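Local coordinates for CdiA-CT toxin, Conserved domain protein (Yersinia pseudotuberculosis serotype O:3, PDB 4ZQU) that acts as the toxic C-terminal domain of a contact-dependent growth inhibition protein, probably as an endonuclease, and is captured here in complex with its immunity protein CdiI, at residues N50-Q53 against V54-I58; N95-K98 against A99-T102; K70-S74 against G75-N79. All blocks are in the same frame, centred on the assembly; numbering follows the deposited sequence.

Contact 1 of 3, residues N50-Q53 against V54-I58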
ATOM      1  N   ASN A  50      -6.971 -11.104  31.763  1.00 46.43           N
ATOM      2  CA  ASN A  50      -7.133  -9.888  32.546  1.00 46.56           C
ATOM      3  C   ASN A  50      -8.059  -8.916  31.839  1.00 42.52           C
ATOM      4  O   ASN A  50      -8.118  -8.901  30.612  1.00 42.47           O
ATOM      5  CB  ASN A  50      -5.781  -9.230  32.813  1.00 51.27           C
ATOM      6  CG  ASN A  50      -4.954  -9.998  33.817  1.00 56.14           C
ATOM      7  OD1 ASN A  50      -5.493 -10.648  34.715  1.00 57.69           O
ATOM      8  ND2 ASN A  50      -3.636  -9.930  33.673  1.00 58.51           N
ATOM      9  N   PRO A  51      -8.807  -8.117  32.617  1.00 40.54           N
ATOM     10  CA  PRO A  51      -9.713  -7.109  32.059  1.00 38.19           C
ATOM     11  C   PRO A  51      -9.005  -6.155  31.103  1.00 37.51           C
ATOM     12  O   PRO A  51      -7.823  -5.867  31.296  1.00 40.49           O
ATOM     13  CB  PRO A  51     -10.215  -6.372  33.302  1.00 37.68           C
ATOM     14  CG  PRO A  51     -10.154  -7.395  34.379  1.00 38.19           C
ATOM     15  CD  PRO A  51      -8.933  -8.219  34.082  1.00 40.47           C
ATOM     16  N   ASN A  52      -9.727  -5.713  30.077  1.00 34.55           N
ATOM     17  CA  ASN A  52      -9.243  -4.756  29.080  1.00 35.93           C
ATOM     18  C   ASN A  52      -8.165  -5.311  28.141  1.00 37.20           C
ATOM     19  O   ASN A  52      -7.747  -4.625  27.213  1.00 36.91           O
ATOM     20  CB  ASN A  52      -8.719  -3.490  29.768  1.00 38.44           C
ATOM     21  CG  ASN A  52      -8.852  -2.254  28.901  1.00 39.71           C
ATOM     22  OD1 ASN A  52      -9.839  -2.089  28.186  1.00 39.68           O
ATOM     23  ND2 ASN A  52      -7.855  -1.377  28.960  1.00 33.34           N
ATOM     24  N   GLN A  53      -7.725  -6.546  28.368  1.00 32.13           N
ATOM     25  CA  GLN A  53      -6.665  -7.135  27.548  1.00 33.02           C
ATOM     26  C   GLN A  53      -7.149  -7.484  26.148  1.00 31.48           C
ATOM     27  O   GLN A  53      -6.431  -7.297  25.166  1.00 31.32           O
ATOM     28  CB  GLN A  53      -6.096  -8.384  28.216  1.00 33.13           C
ATOM     29  CG  GLN A  53      -4.760  -8.161  28.890  1.00 36.53           C
ATOM     30  CD  GLN A  53      -4.169  -9.443  29.432  1.00 40.13           C
ATOM     31  OE1 GLN A  53      -4.885 -10.291  29.960  1.00 41.30           O
ATOM     32  NE2 GLN A  53      -2.858  -9.597  29.291  1.00 43.13           N
ATOM     33  N   VAL A  54      -8.365  -8.008  26.066  1.00 30.26           N
ATOM     34  CA  VAL A  54      -8.974  -8.315  24.783  1.00 30.93           C
ATOM     35  C   VAL A  54      -9.317  -7.026  24.048  1.00 32.57           C
ATOM     36  O   VAL A  54      -9.020  -6.878  22.862  1.00 33.75           O
ATOM     37  CB  VAL A  54     -10.240  -9.174  24.954  1.00 31.63           C
ATOM     38  CG1 VAL A  54     -10.997  -9.283  23.642  1.00 31.92           C
ATOM     39  CG2 VAL A  54      -9.873 -10.554  25.478  1.00 32.54           C
ATOM     40  N   TYR A  55      -9.935  -6.093  24.766  1.00 34.04           N
ATOM     41  CA  TYR A  55     -10.288  -4.791  24.206  1.00 34.93           C
ATOM     42  C   TYR A  55      -9.064  -4.074  23.642  1.00 36.00           C
ATOM     43  O   TYR A  55      -9.126  -3.495  22.559  1.00 37.53           O
ATOM     44  CB  TYR A  55     -10.967  -3.917  25.265  1.00 35.39           C
ATOM     45  CG  TYR A  55     -11.256  -2.510  24.798  1.00 37.19           C
ATOM     46  CD1 TYR A  55     -12.365  -2.234  24.011  1.00 36.79           C
ATOM     47  CD2 TYR A  55     -10.419  -1.457  25.142  1.00 40.34           C
ATOM     48  CE1 TYR A  55     -12.631  -0.948  23.577  1.00 38.36           C
ATOM     49  CE2 TYR A  55     -10.678  -0.167  24.713  1.00 41.95           C
ATOM     50  CZ  TYR A  55     -11.784   0.081  23.932  1.00 40.83           C
ATOM     51  OH  TYR A  55     -12.043   1.363  23.505  1.00 43.15           O
ATOM     52  N   SER A  56      -7.956  -4.123  24.378  1.00 35.85           N
ATOM     53  CA  SER A  56      -6.711  -3.491  23.950  1.00 37.29           C
ATOM     54  C   SER A  56      -6.204  -4.043  22.625  1.00 36.98           C
ATOM     55  O   SER A  56      -5.908  -3.284  21.706  1.00 40.44           O
ATOM     56  CB  SER A  56      -5.627  -3.662  25.015  1.00 39.99           C
ATOM     57  OG  SER A  56      -5.936  -2.925  26.185  1.00 43.18           O
ATOM     58  N   SER A  57      -6.100  -5.365  22.541  1.00 36.11           N
ATOM     59  CA  SER A  57      -5.591  -6.024  21.342  1.00 37.51           C
ATOM     60  C   SER A  57      -6.364  -5.609  20.098  1.00 38.65           C
ATOM     61  O   SER A  57      -5.776  -5.332  19.053  1.00 40.71           O
ATOM     62  CB  SER A  57      -5.651  -7.542  21.503  1.00 37.94           C
ATOM     63  OG  SER A  57      -5.226  -8.190  20.317  1.00 39.72           O
ATOM     64  N   ILE A  58      -7.685  -5.564  20.223  1.00 37.89           N
ATOM     65  CA  ILE A  58      -8.549  -5.184  19.113  1.00 35.78           C
ATOM     66  C   ILE A  58      -8.459  -3.690  18.833  1.00 34.77           C
ATOM     67  O   ILE A  58      -8.315  -3.274  17.684  1.00 36.86           O
ATOM     68  CB  ILE A  58     -10.015  -5.557  19.387  1.00 33.78           C
ATOM     69  CG1 ILE A  58     -10.123  -7.034  19.773  1.00 32.37           C
ATOM     70  CG2 ILE A  58     -10.873  -5.251  18.173  1.00 33.27           C
ATOM     71  CD1 ILE A  58     -11.526  -7.470  20.137  1.00 30.22           C
TER

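Contact 2 of 3, residues N95-K98 against A99-T102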
ATOM      1  N   ASN A  95     -14.219 -20.642  23.671  1.00 51.38           N
ATOM      2  CA  ASN A  95     -13.935 -20.441  25.089  1.00 53.05           C
ATOM      3  C   ASN A  95     -13.938 -18.965  25.480  1.00 50.89           C
ATOM      4  O   ASN A  95     -13.473 -18.600  26.561  1.00 51.77           O
ATOM      5  CB  ASN A  95     -12.591 -21.076  25.465  1.00 54.22           C
ATOM      6  CG  ASN A  95     -11.409 -20.376  24.816  1.00 52.24           C
ATOM      7  OD1 ASN A  95     -11.498 -19.902  23.685  1.00 50.72           O
ATOM      8  ND2 ASN A  95     -10.292 -20.310  25.534  1.00 51.49           N
ATOM      9  N   THR A  96     -14.460 -18.122  24.594  1.00 47.69           N
ATOM     10  CA  THR A  96     -14.608 -16.701  24.880  1.00 44.14           C
ATOM     11  C   THR A  96     -15.642 -16.499  25.980  1.00 44.75           C
ATOM     12  O   THR A  96     -16.808 -16.860  25.821  1.00 45.15           O
ATOM     13  CB  THR A  96     -15.026 -15.909  23.626  1.00 39.85           C
ATOM     14  OG1 THR A  96     -14.065 -16.115  22.581  1.00 37.30           O
ATOM     15  CG2 THR A  96     -15.125 -14.423  23.941  1.00 37.75           C
ATOM     16  N   THR A  97     -15.210 -15.931  27.100  1.00 44.43           N
ATOM     17  CA  THR A  97     -16.093 -15.745  28.243  1.00 44.58           C
ATOM     18  C   THR A  97     -16.990 -14.531  28.052  1.00 45.91           C
ATOM     19  O   THR A  97     -16.730 -13.681  27.200  1.00 44.14           O
ATOM     20  CB  THR A  97     -15.300 -15.580  29.547  1.00 37.14           C
ATOM     21  OG1 THR A  97     -14.655 -14.303  29.556  1.00 48.93           O
ATOM     22  CG2 THR A  97     -14.252 -16.669  29.673  1.00 37.02           C
ATOM     23  N   LYS A  98     -18.048 -14.462  28.853  1.00 38.85           N
ATOM     24  CA  LYS A  98     -18.985 -13.346  28.819  1.00 38.78           C
ATOM     25  C   LYS A  98     -18.259 -12.031  29.058  1.00 37.51           C
ATOM     26  O   LYS A  98     -18.533 -11.029  28.399  1.00 37.26           O
ATOM     27  CB  LYS A  98     -20.083 -13.545  29.866  1.00 39.69           C
ATOM     28  CG  LYS A  98     -20.732 -14.919  29.813  1.00 39.61           C
ATOM     29  CD  LYS A  98     -21.523 -15.215  31.073  1.00 42.25           C
ATOM     30  CE  LYS A  98     -22.669 -14.240  31.246  1.00 44.73           C
ATOM     31  NZ  LYS A  98     -23.462 -14.550  32.467  1.00 48.74           N
ATOM     32  N   ALA A  99     -17.324 -12.049  30.004  1.00 37.29           N
ATOM     33  CA  ALA A  99     -16.512 -10.879  30.310  1.00 38.42           C
ATOM     34  C   ALA A  99     -15.686 -10.453  29.101  1.00 37.41           C
ATOM     35  O   ALA A  99     -15.421  -9.268  28.905  1.00 38.22           O
ATOM     36  CB  ALA A  99     -15.608 -11.162  31.494  1.00 39.86           C
ATOM     37  N   GLN A 100     -15.284 -11.428  28.294  1.00 35.58           N
ATOM     38  CA  GLN A 100     -14.488 -11.156  27.106  1.00 33.30           C
ATOM     39  C   GLN A 100     -15.358 -10.655  25.957  1.00 30.78           C
ATOM     40  O   GLN A 100     -14.936  -9.801  25.178  1.00 30.04           O
ATOM     41  CB  GLN A 100     -13.707 -12.404  26.695  1.00 32.16           C
ATOM     42  CG  GLN A 100     -12.508 -12.679  27.597  1.00 31.72           C
ATOM     43  CD  GLN A 100     -11.817 -13.993  27.293  1.00 31.48           C
ATOM     44  OE1 GLN A 100     -12.451 -14.962  26.878  1.00 31.65           O
ATOM     45  NE2 GLN A 100     -10.505 -14.031  27.500  1.00 32.48           N
ATOM     46  N   TRP A 101     -16.575 -11.178  25.860  1.00 30.14           N
ATOM     47  CA  TRP A 101     -17.538 -10.686  24.881  1.00 30.50           C
ATOM     48  C   TRP A 101     -17.896  -9.231  25.141  1.00 31.31           C
ATOM     49  O   TRP A 101     -18.239  -8.492  24.220  1.00 31.67           O
ATOM     50  CB  TRP A 101     -18.807 -11.537  24.890  1.00 32.54           C
ATOM     51  CG  TRP A 101     -18.743 -12.687  23.949  1.00 32.94           C
ATOM     52  CD1 TRP A 101     -18.697 -14.012  24.271  1.00 32.45           C
ATOM     53  CD2 TRP A 101     -18.699 -12.617  22.520  1.00 32.53           C
ATOM     54  NE1 TRP A 101     -18.637 -14.773  23.130  1.00 33.43           N
ATOM     55  CE2 TRP A 101     -18.635 -13.940  22.041  1.00 34.33           C
ATOM     56  CE3 TRP A 101     -18.712 -11.564  21.602  1.00 30.67           C
ATOM     57  CZ2 TRP A 101     -18.581 -14.237  20.679  1.00 33.41           C
ATOM     58  CZ3 TRP A 101     -18.661 -11.862  20.253  1.00 31.43           C
ATOM     59  CH2 TRP A 101     -18.595 -13.187  19.804  1.00 32.09           C
ATOM     60  N   THR A 102     -17.827  -8.833  26.407  1.00 31.87           N
ATOM     61  CA  THR A 102     -18.080  -7.453  26.794  1.00 33.09           C
ATOM     62  C   THR A 102     -17.010  -6.533  26.214  1.00 34.49           C
ATOM     63  O   THR A 102     -17.304  -5.415  25.789  1.00 36.07           O
ATOM     64  CB  THR A 102     -18.124  -7.303  28.322  1.00 34.19           C
ATOM     65  OG1 THR A 102     -19.166  -8.133  28.850  1.00 36.37           O
ATOM     66  CG2 THR A 102     -18.394  -5.865  28.712  1.00 37.16           C
TER
HETATM   67  O   HOH W   1     -11.407 -17.071  27.526  1.00 44.78           O

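Contact 3 of 3, residues K70-S74 against G75-N79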
ATOM      1  N   LYS A  70      -0.862   6.236   4.611  1.00 42.34           N
ATOM      2  CA  LYS A  70      -0.190   5.697   3.438  1.00 40.02           C
ATOM      3  C   LYS A  70       0.807   4.614   3.833  1.00 39.75           C
ATOM      4  O   LYS A  70       1.477   4.723   4.860  1.00 41.09           O
ATOM      5  CB  LYS A  70       0.517   6.821   2.670  1.00 39.90           C
ATOM      6  CG  LYS A  70       1.272   6.363   1.433  1.00 40.37           C
ATOM      7  CD  LYS A  70       1.604   7.532   0.514  1.00 41.64           C
ATOM      8  CE  LYS A  70       2.550   8.522   1.171  1.00 41.95           C
ATOM      9  NZ  LYS A  70       2.999   9.573   0.214  1.00 40.37           N
ATOM     10  N   ALA A  71       0.883   3.560   3.026  1.00 38.71           N
ATOM     11  CA  ALA A  71       1.884   2.513   3.208  1.00 37.48           C
ATOM     12  C   ALA A  71       2.424   2.065   1.858  1.00 37.12           C
ATOM     13  O   ALA A  71       1.660   1.813   0.928  1.00 37.10           O
ATOM     14  CB  ALA A  71       1.303   1.330   3.966  1.00 36.61           C
ATOM     15  N   SER A  72       3.745   1.974   1.757  1.00 37.57           N
ATOM     16  CA  SER A  72       4.400   1.541   0.529  1.00 36.60           C
ATOM     17  C   SER A  72       5.479   0.520   0.855  1.00 37.39           C
ATOM     18  O   SER A  72       6.495   0.851   1.469  1.00 37.75           O
ATOM     19  CB  SER A  72       4.999   2.736  -0.219  1.00 37.70           C
ATOM     20  OG  SER A  72       5.512   2.350  -1.485  1.00 37.95           O
ATOM     21  N   LEU A  73       5.250  -0.722   0.444  1.00 36.49           N
ATOM     22  CA  LEU A  73       6.150  -1.816   0.785  1.00 36.12           C
ATOM     23  C   LEU A  73       5.946  -2.999  -0.157  1.00 35.33           C
ATOM     24  O   LEU A  73       4.858  -3.183  -0.698  1.00 36.47           O
ATOM     25  CB  LEU A  73       5.934  -2.243   2.239  1.00 34.66           C
ATOM     26  CG  LEU A  73       4.524  -2.708   2.617  1.00 33.02           C
ATOM     27  CD1 LEU A  73       4.493  -4.214   2.840  1.00 33.06           C
ATOM     28  CD2 LEU A  73       4.007  -1.965   3.843  1.00 32.54           C
ATOM     29  N   SER A  74       7.001  -3.791  -0.345  1.00 35.20           N
ATOM     30  CA  SER A  74       6.984  -4.955  -1.238  1.00 32.35           C
ATOM     31  C   SER A  74       6.593  -4.588  -2.667  1.00 29.92           C
ATOM     32  O   SER A  74       6.036  -5.411  -3.392  1.00 29.32           O
ATOM     33  CB  SER A  74       6.033  -6.035  -0.710  1.00 31.61           C
ATOM     34  OG  SER A  74       6.451  -6.510   0.555  1.00 33.65           O
ATOM     35  N   GLY A  75       6.884  -3.352  -3.064  1.00 29.89           N
ATOM     36  CA  GLY A  75       6.581  -2.882  -4.405  1.00 26.40           C
ATOM     37  C   GLY A  75       5.134  -2.467  -4.612  1.00 25.73           C
ATOM     38  O   GLY A  75       4.690  -2.310  -5.746  1.00 25.47           O
ATOM     39  N   VAL A  76       4.398  -2.286  -3.518  1.00 27.79           N
ATOM     40  CA  VAL A  76       2.989  -1.896  -3.588  1.00 28.39           C
ATOM     41  C   VAL A  76       2.715  -0.621  -2.791  1.00 27.98           C
ATOM     42  O   VAL A  76       3.208  -0.460  -1.674  1.00 27.47           O
ATOM     43  CB  VAL A  76       2.067  -3.020  -3.065  1.00 31.35           C
ATOM     44  CG1 VAL A  76       0.595  -2.623  -3.191  1.00 31.17           C
ATOM     45  CG2 VAL A  76       2.335  -4.317  -3.808  1.00 31.43           C
ATOM     46  N   THR A  77       1.921   0.279  -3.369  1.00 28.29           N
ATOM     47  CA  THR A  77       1.588   1.546  -2.721  1.00 28.80           C
ATOM     48  C   THR A  77       0.082   1.702  -2.500  1.00 28.19           C
ATOM     49  O   THR A  77      -0.712   1.546  -3.429  1.00 27.36           O
ATOM     50  CB  THR A  77       2.101   2.750  -3.544  1.00 30.69           C
ATOM     51  OG1 THR A  77       3.529   2.683  -3.662  1.00 30.84           O
ATOM     52  CG2 THR A  77       1.711   4.063  -2.876  1.00 32.15           C
ATOM     53  N   VAL A  78      -0.300   1.998  -1.260  1.00 29.97           N
ATOM     54  CA  VAL A  78      -1.692   2.263  -0.905  1.00 32.87           C
ATOM     55  C   VAL A  78      -1.770   3.474   0.021  1.00 34.15           C
ATOM     56  O   VAL A  78      -0.994   3.578   0.967  1.00 35.67           O
ATOM     57  CB  VAL A  78      -2.357   1.050  -0.204  1.00 31.63           C
ATOM     58  CG1 VAL A  78      -3.816   1.352   0.120  1.00 31.77           C
ATOM     59  CG2 VAL A  78      -2.250  -0.205  -1.059  1.00 29.49           C
ATOM     60  N   ASN A  79      -2.688   4.396  -0.253  1.00 35.03           N
ATOM     61  CA  ASN A  79      -2.940   5.485   0.685  1.00 38.78           C
ATOM     62  C   ASN A  79      -4.428   5.642   0.981  1.00 38.05           C
ATOM     63  O   ASN A  79      -5.268   5.016   0.334  1.00 38.24           O
ATOM     64  CB  ASN A  79      -2.342   6.808   0.178  1.00 43.00           C
ATOM     65  CG  ASN A  79      -2.902   7.246  -1.166  1.00 44.76           C
ATOM     66  OD1 ASN A  79      -4.040   6.947  -1.516  1.00 46.14           O
ATOM     67  ND2 ASN A  79      -2.092   7.973  -1.925  1.00 45.29           N
TER

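Contact 1 of 3, residues N50-Q53 against V54-I58
The carbonyl oxygen of N52 is gripped twice by S56, once through its side chain and once through its backbone. S56 OG donates to N52 O at 2.7 Å, and S56 N reaches N52 O at 2.9 Å. The two donors arrive from opposite faces of the carbonyl plane, each tilted well out of it. The hydroxyl gets there because it sits beside its own backbone N (chi1 -68°), which folds it back toward the start of the helix. N52 occupies the N-cap position, yet its side chain makes no capping bond; it turns instead toward Y55. N52 OD1 lies 3.2 Å from Y55 CD2, and the amide runs alongside the aromatic ring, pointing the same way, with the two planes only 19° apart. One residue on, the helical pattern repeats more loosely: S57 N donates to Q53 O at the longer 3.3 Å. Upstream, N50 to Q53 form a type II turn, in which N52 takes positive phi. The Q53 side chain backs this turn: its OE1 accepts from N50 N at 2.9 Å, while Q53 N bonds N50 O, so Q53 holds N50 through both backbone and side chain. This is the N-terminus of helix 53-66, and helix 98-113 lies against it. E103 of that helix takes N52 N on one carboxylate oxygen and Y55 N on the other, a negative charge placed where it should suit the helix dipole. Y55 also packs on R106 and Y110, V54 on E103 and I58 on A107. S57 OG bonds K38 NZ, tying the first turns of helix 53-66 to inner strand 33-39 of the mixed sheet.

Contact 2 of 3, residues N95-K98 against A99-T102
Q100 reaches back along T97, its side chain touching that residue at almost every atom. CB sits 3.3 Å from T97 O. CG stands beside the backbone N (chi1 -75°) and comes within 3.3 Å of T97 OG1; from there the chain runs on extended, taking CD past the same hydroxyl. At the tip, OE1 accepts from T97 N at 2.9 Å, nearly straight at 168°, while NE2 is turned to M45 O in helix 42-47. T97 answers with its own side chain: OG1 accepts from Q100 N at 3.2 Å. The two bonds make a capping box. Behind it, T97 O takes W101 N, and K98 O receives both T102 OG1 and T102 N, which come from opposite faces of its plane. T96 adds the apolar part: CG2 rests over a face of the W101 indole, 3.7 Å from the centroid of its five-membered ring, a CH-pi contact, with the two side chains roughly perpendicular. T97 and Q100 thus exchange side-chain-to-backbone bonds, and with neutral groups alone the box satisfies Q100 N at the start of helix 98-113 and T97 N just before it.

Contact 3 of 3, residues K70-S74 against G75-N79
A71 and V78 form an antiparallel hydrogen-bonded pair: A71 N donates to V78 O at 2.8 Å and V78 N returns to A71 O at 2.9 Å. L73 and V76 form the next such pair, L73 N to V76 O and V76 N to L73 O both measuring 3.0 Å. V76 O, which takes L73 N, is also met by S72 CA at 3.2 Å, a CA-H...O contact. Side-chain polar contact is carried by S72 and T77, a non-hydrogen-bonded pair whose hydroxyls meet, S72 OG to T77 OG1, at 3.0 Å; S72 OG is swung opposite its backbone N (chi1 -174°), which brings it across to the threonine. Apolar packing joins K70 and N79 on that same face, K70 CB lying 3.8 Å from N79 CB. K70 NZ leads away to the CdiI chain, where it bonds P133 O and makes a salt bridge with D121 of that chain, and N79 OD1 goes to S81. A71, L73 and V78 face F21. S74 and G75, both with positive phi, complete a type I' turn. This is a classic tight two-residue beta hairpin, and since A71 to L73, V76 and T77 also pair with a strand of CdiI, it is the element of beta-augmentation between toxin and immunity protein.

In the fold
Along the chain the order is contact 1, contact 3, contact 2. Contacts 1 and 2 are the starts of helices 53-66 and 98-113, with centres 11 Å apart; they touch, V54 CG2 lying 4.0 Å from Q100 CG, so two helix N-termini sit together at one end of the molecule. Contact 3 is at the other: its centre lies 29 Å from that of contact 1 and 36 Å from that of contact 2, on the opposite side of the chain's centre. Helix 53-66 runs from contact 1 toward the hairpin that follows it. The CdiI-binding hairpin is thus well separated from the end of this endonuclease-like domain where the two helices begin.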